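PDB 1H64: snrnp sm-like protein, which probably binds RNA as a heptameric ring of identical Sm-fold subunits, the archaeal relative of the spliceosomal snRNP core. Local coordinates for residues 44-47 with 52-55; 25-30 with 58-63. All blocks are in the same frame, centred on the assembly; numbering follows the deposited sequence.

Contact 1: residues 44-47 with 52-55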
loop_
_atom_site.group_PDB
_atom_site.type_symbol
_atom_site.label_atom_id
_atom_site.label_comp_id
_atom_site.label_asym_id
_atom_site.label_seq_id
_atom_site.Cartn_x
_atom_site.Cartn_y
_atom_site.Cartn_z
ATOM N N ASP C 44 4.525 -7.560 -28.810
ATOM C CA ASP C 44 3.653 -6.826 -29.743
ATOM C C ASP C 44 2.470 -6.260 -28.977
ATOM O O ASP C 44 1.319 -6.511 -29.312
ATOM C CB ASP C 44 3.138 -7.746 -30.860
ATOM C CG ASP C 44 4.261 -8.409 -31.638
ATOM O OD1 ASP C 44 5.252 -7.720 -31.972
ATOM O OD2 ASP C 44 4.149 -9.618 -31.920
ATOM N N ALA C 45 2.769 -5.465 -27.956
ATOM C CA ALA C 45 1.736 -4.907 -27.096
ATOM C C ALA C 45 1.239 -3.518 -27.452
ATOM O O ALA C 45 1.920 -2.745 -28.126
ATOM C CB ALA C 45 2.233 -4.900 -25.633
ATOM N N GLU C 46 0.048 -3.219 -26.945
ATOM C CA GLU C 46 -0.576 -1.922 -27.117
ATOM C C GLU C 46 -1.269 -1.510 -25.813
ATOM O O GLU C 46 -1.892 -2.332 -25.131
ATOM C CB GLU C 46 -1.582 -1.961 -28.274
ATOM C CG GLU C 46 -2.691 -2.984 -28.124
ATOM C CD GLU C 46 -3.135 -3.563 -29.465
ATOM O OE1 GLU C 46 -2.340 -4.296 -30.091
ATOM O OE2 GLU C 46 -4.272 -3.285 -29.892
ATOM N N MET C 47 -1.117 -0.244 -25.450
ATOM C CA MET C 47 -1.767 0.281 -24.263
ATOM C C MET C 47 -3.108 0.833 -24.725
ATOM O O MET C 47 -3.180 1.630 -25.675
ATOM C CB MET C 47 -0.920 1.386 -23.635
ATOM C CG MET C 47 -1.617 2.116 -22.504
ATOM S SD MET C 47 -0.647 3.535 -21.973
ATOM C CE MET C 47 0.800 2.710 -21.310
ATOM N N GLU C 52 -9.164 3.102 -26.914
ATOM C CA GLU C 52 -8.245 3.336 -28.025
ATOM C C GLU C 52 -6.762 3.104 -27.745
ATOM O O GLU C 52 -6.292 3.219 -26.608
ATOM C CB GLU C 52 -8.474 4.745 -28.596
ATOM C CG GLU C 52 -8.119 5.902 -27.674
ATOM C CD GLU C 52 -8.940 7.145 -27.975
ATOM O OE1 GLU C 52 -9.151 7.454 -29.170
ATOM O OE2 GLU C 52 -9.373 7.814 -27.016
ATOM N N VAL C 53 -6.032 2.765 -28.802
ATOM C CA VAL C 53 -4.602 2.505 -28.712
ATOM C C VAL C 53 -3.834 3.814 -28.539
ATOM O O VAL C 53 -3.910 4.708 -29.387
ATOM C CB VAL C 53 -4.104 1.793 -29.989
ATOM C CG1 VAL C 53 -2.594 1.597 -29.938
ATOM C CG2 VAL C 53 -4.825 0.465 -30.147
ATOM N N VAL C 54 -3.081 3.932 -27.450
ATOM C CA VAL C 54 -2.327 5.159 -27.231
ATOM C C VAL C 54 -0.820 4.948 -27.205
ATOM O O VAL C 54 -0.053 5.915 -27.187
ATOM C CB VAL C 54 -2.797 5.883 -25.942
ATOM C CG1 VAL C 54 -4.268 6.247 -26.074
ATOM C CG2 VAL C 54 -2.569 5.002 -24.716
ATOM N N LYS C 55 -0.399 3.683 -27.220
ATOM C CA LYS C 55 1.016 3.323 -27.231
ATOM C C LYS C 55 1.174 1.883 -27.732
ATOM O O LYS C 55 0.248 1.072 -27.639
ATOM C CB LYS C 55 1.630 3.429 -25.824
ATOM C CG LYS C 55 1.701 4.833 -25.229
ATOM C CD LYS C 55 3.052 5.513 -25.466
ATOM C CE LYS C 55 4.148 4.894 -24.606
ATOM N NZ LYS C 55 5.359 5.767 -24.471
#
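M47 and V54 meet obliquely where two strands of a hairpin come together. With CG of M47 anti to the backbone N (chi1 172°), the methionine reaches out in extended form as far as its sulfur, and CG2 of V54 lies against this shaft, 3.7 Å from M47 SD. The bend at chi3 then turns the methyl aside. A long, flexible, apolar chain suits the place, since M47 also packs on F27 and Y57 and on I20 of a neighbouring subunit. K55 starts out beside M47, CB to CB 3.9 Å, but its chain bends away twice and carries the ammonium toward that subunit, where E26 is a distant, weak ionic partner; of its side chain, only CB comes close here. E46 and V53 form the more exposed pair, where a charged group can stay hydrated. CG of E46 sits between its own N and carbonyl carbon, and the carboxylate passes obliquely beside the valine, with E46 OE2 3.8 Å from V53 CG2, while V53 CG1 approaches E46 CB at 4.1 Å.

Two backbone hydrogen bonds hold the strands together. M47 N donates to K55 O over 2.9 Å from above the carbonyl plane, and E46 CA also brings its hydrogen near the same K55 O, at 3.1 Å, as a weaker C-H...O contact. V54 N gives M47 O an almost straight bond of 2.9 Å (171° at the hydrogen). M47 thus faces both V54 and K55, a pattern consistent with a classic beta bulge at V54-K55. The short strand segments run at 104° to each other, far from plain antiparallel. Such a sharply bent, probably bulged hairpin fits the Sm fold, whose long middle strands curve strongly to close a small barrel.

Contact 2: residues 25-30 with 58-63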
loop_
_atom_site.group_PDB
_atom_site.type_symbol
_atom_site.label_atom_id
_atom_site.label_comp_id
_atom_site.label_asym_id
_atom_site.label_seq_id
_atom_site.Cartn_x
_atom_site.Cartn_y
_atom_site.Cartn_z
ATOM N N PHE C 25 -7.828 1.140 -17.450
ATOM C CA PHE C 25 -6.688 1.290 -18.334
ATOM C C PHE C 25 -6.204 -0.145 -18.614
ATOM O O PHE C 25 -6.186 -0.973 -17.701
ATOM C CB PHE C 25 -5.659 2.085 -17.537
ATOM C CG PHE C 25 -4.415 2.410 -18.274
ATOM C CD1 PHE C 25 -4.447 3.222 -19.398
ATOM C CD2 PHE C 25 -3.190 1.977 -17.784
ATOM C CE1 PHE C 25 -3.270 3.597 -20.018
ATOM C CE2 PHE C 25 -2.011 2.343 -18.395
ATOM C CZ PHE C 25 -2.047 3.155 -19.508
ATOM N N GLU C 26 -5.810 -0.458 -19.846
ATOM C CA GLU C 26 -5.372 -1.827 -20.115
ATOM C C GLU C 26 -4.299 -2.065 -21.162
ATOM O O GLU C 26 -3.957 -1.179 -21.940
ATOM C CB GLU C 26 -6.589 -2.712 -20.427
ATOM C CG GLU C 26 -7.661 -2.074 -21.296
ATOM C CD GLU C 26 -8.936 -2.912 -21.361
ATOM O OE1 GLU C 26 -9.539 -3.166 -20.296
ATOM O OE2 GLU C 26 -9.341 -3.318 -22.471
ATOM N N PHE C 27 -3.738 -3.269 -21.135
ATOM C CA PHE C 27 -2.729 -3.663 -22.097
ATOM C C PHE C 27 -3.225 -4.921 -22.787
ATOM O O PHE C 27 -3.944 -5.725 -22.186
ATOM C CB PHE C 27 -1.390 -3.983 -21.437
ATOM C CG PHE C 27 -0.628 -2.783 -20.961
ATOM C CD1 PHE C 27 -0.527 -2.506 -19.603
ATOM C CD2 PHE C 27 0.036 -1.961 -21.864
ATOM C CE1 PHE C 27 0.230 -1.433 -19.150
ATOM C CE2 PHE C 27 0.799 -0.883 -21.420
ATOM C CZ PHE C 27 0.895 -0.619 -20.059
ATOM N N ARG C 28 -2.863 -5.074 -24.058
ATOM C CA ARG C 28 -3.234 -6.269 -24.806
ATOM C C ARG C 28 -1.998 -6.671 -25.580
ATOM O O ARG C 28 -1.290 -5.822 -26.122
ATOM C CB ARG C 28 -4.408 -6.001 -25.757
ATOM C CG ARG C 28 -5.593 -5.329 -25.084
ATOM C CD ARG C 28 -6.917 -5.714 -25.734
ATOM N NE ARG C 28 -7.281 -7.100 -25.436
ATOM C CZ ARG C 28 -8.467 -7.639 -25.699
ATOM N NH1 ARG C 28 -9.419 -6.913 -26.269
ATOM N NH2 ARG C 28 -8.701 -8.906 -25.390
ATOM N N GLY C 29 -1.710 -7.969 -25.601
ATOM C CA GLY C 29 -0.538 -8.439 -26.311
ATOM C C GLY C 29 -0.411 -9.941 -26.205
ATOM O O GLY C 29 -1.287 -10.605 -25.649
ATOM N N ARG C 30 0.663 -10.481 -26.762
ATOM C CA ARG C 30 0.878 -11.912 -26.708
ATOM C C ARG C 30 1.691 -12.222 -25.451
ATOM O O ARG C 30 2.767 -11.669 -25.249
ATOM C CB ARG C 30 1.632 -12.384 -27.960
ATOM C CG ARG C 30 1.798 -13.900 -28.060
ATOM C CD ARG C 30 2.367 -14.304 -29.413
ATOM N NE ARG C 30 3.498 -13.469 -29.795
ATOM C CZ ARG C 30 4.773 -13.783 -29.598
ATOM N NH1 ARG C 30 5.100 -14.932 -29.022
ATOM N NH2 ARG C 30 5.723 -12.932 -29.963
ATOM N N GLY C 58 7.152 -3.301 -28.623
ATOM C CA GLY C 58 7.563 -4.563 -29.209
ATOM C C GLY C 58 7.491 -5.614 -28.109
ATOM O O GLY C 58 7.064 -6.748 -28.330
ATOM N N LYS C 59 7.887 -5.213 -26.906
ATOM C CA LYS C 59 7.878 -6.111 -25.747
ATOM C C LYS C 59 7.770 -5.273 -24.473
ATOM O O LYS C 59 8.453 -4.262 -24.337
ATOM C CB LYS C 59 9.162 -6.935 -25.715
ATOM C CG LYS C 59 9.164 -8.070 -24.698
ATOM C CD LYS C 59 10.465 -8.864 -24.763
ATOM C CE LYS C 59 10.629 -9.560 -26.107
ATOM N NZ LYS C 59 11.952 -10.257 -26.208
ATOM N N ILE C 60 6.925 -5.691 -23.538
ATOM C CA ILE C 60 6.775 -4.923 -22.306
ATOM C C ILE C 60 6.596 -5.806 -21.068
ATOM O O ILE C 60 5.843 -6.777 -21.099
ATOM C CB ILE C 60 5.575 -3.959 -22.393
ATOM C CG1 ILE C 60 5.557 -3.040 -21.168
ATOM C CG2 ILE C 60 4.268 -4.739 -22.482
ATOM C CD1 ILE C 60 4.514 -1.948 -21.237
ATOM N N VAL C 61 7.302 -5.442 -20.001
ATOM C CA VAL C 61 7.228 -6.155 -18.720
ATOM C C VAL C 61 6.304 -5.321 -17.829
ATOM O O VAL C 61 6.588 -4.155 -17.565
ATOM C CB VAL C 61 8.619 -6.269 -18.072
ATOM C CG1 VAL C 61 8.524 -7.103 -16.763
ATOM C CG2 VAL C 61 9.581 -6.931 -19.040
ATOM N N ILE C 62 5.196 -5.923 -17.396
ATOM C CA ILE C 62 4.197 -5.276 -16.561
ATOM C C ILE C 62 4.280 -5.821 -15.126
ATOM O O ILE C 62 4.251 -7.037 -14.928
ATOM C CB ILE C 62 2.789 -5.575 -17.094
ATOM C CG1 ILE C 62 2.653 -5.070 -18.550
ATOM C CG2 ILE C 62 1.747 -4.889 -16.236
ATOM C CD1 ILE C 62 1.298 -5.439 -19.187
ATOM N N ARG C 63 4.363 -4.945 -14.127
ATOM C CA ARG C 63 4.446 -5.458 -12.756
ATOM C C ARG C 63 3.077 -5.872 -12.238
ATOM O O ARG C 63 2.099 -5.139 -12.345
ATOM C CB ARG C 63 5.106 -4.429 -11.823
ATOM C CG ARG C 63 6.663 -4.427 -11.898
ATOM C CD ARG C 63 7.238 -3.904 -10.577
ATOM N NE ARG C 63 6.358 -2.842 -10.152
ATOM C CZ ARG C 63 5.831 -2.701 -8.945
ATOM N NH1 ARG C 63 6.089 -3.548 -7.949
ATOM N NH2 ARG C 63 4.970 -1.727 -8.777
#
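F27 reaches across the barrel interior to the terminal methyls of I60 and I62. At the root, CB of F27 lies 3.8 Å from CD1 of I62. CG follows at 3.7 Å from the same I62 methyl, F27 CD1 comes closest, 3.5 Å from I62 CD1, and F27 CE1 is 4.1 Å from it, as the two side chains slide past each other in opposite directions. The outer end of the ring belongs to I60, which crosses the phenylalanine at about a right angle, its methyl on the same side of the ring plane as that of I62: F27 CE2 stands 3.9 Å from I60 CD1, and F27 CZ, the tip, 4.0 Å. This is the hydrophobic core of the Sm fold, where strands 25-34 and 60-62 face each other with F27 and I62 CA atoms 9.0 Å apart, a separation spanned by side chains. Replacing F27 by an alanine would probably open a hole between the strands and leave both CD1 methyls without their aromatic neighbour. An extended chi2 (173° in I60) carries each CD1 to the ring from a beta-branched residue suited to a strand; V61 and I62 also pair with an antiparallel strand of a neighbouring subunit.

How the contacts relate
From the N terminus, helix 5-11 and strand 16-21 precede 25-30, one half of contact 2, and 27 residues pass before 58-63 returns to complete it. Within that long loop, 44-47 and 52-55 come together as contact 1, with four residues between them, so the short closure lies wholly within the long one. Contact 1 joins adjacent hairpin strands; contact 2 spans the core between strands 25-34 and 60-62. The two also touch directly: E46 N probably bonds to R28 O and D44 N to G58 O, while the methyl of M47 packs against the tip of F27, M47 CE to F27 CZ 3.6 Å. Both reach the neighbouring subunit, tying hairpin and core to the ring.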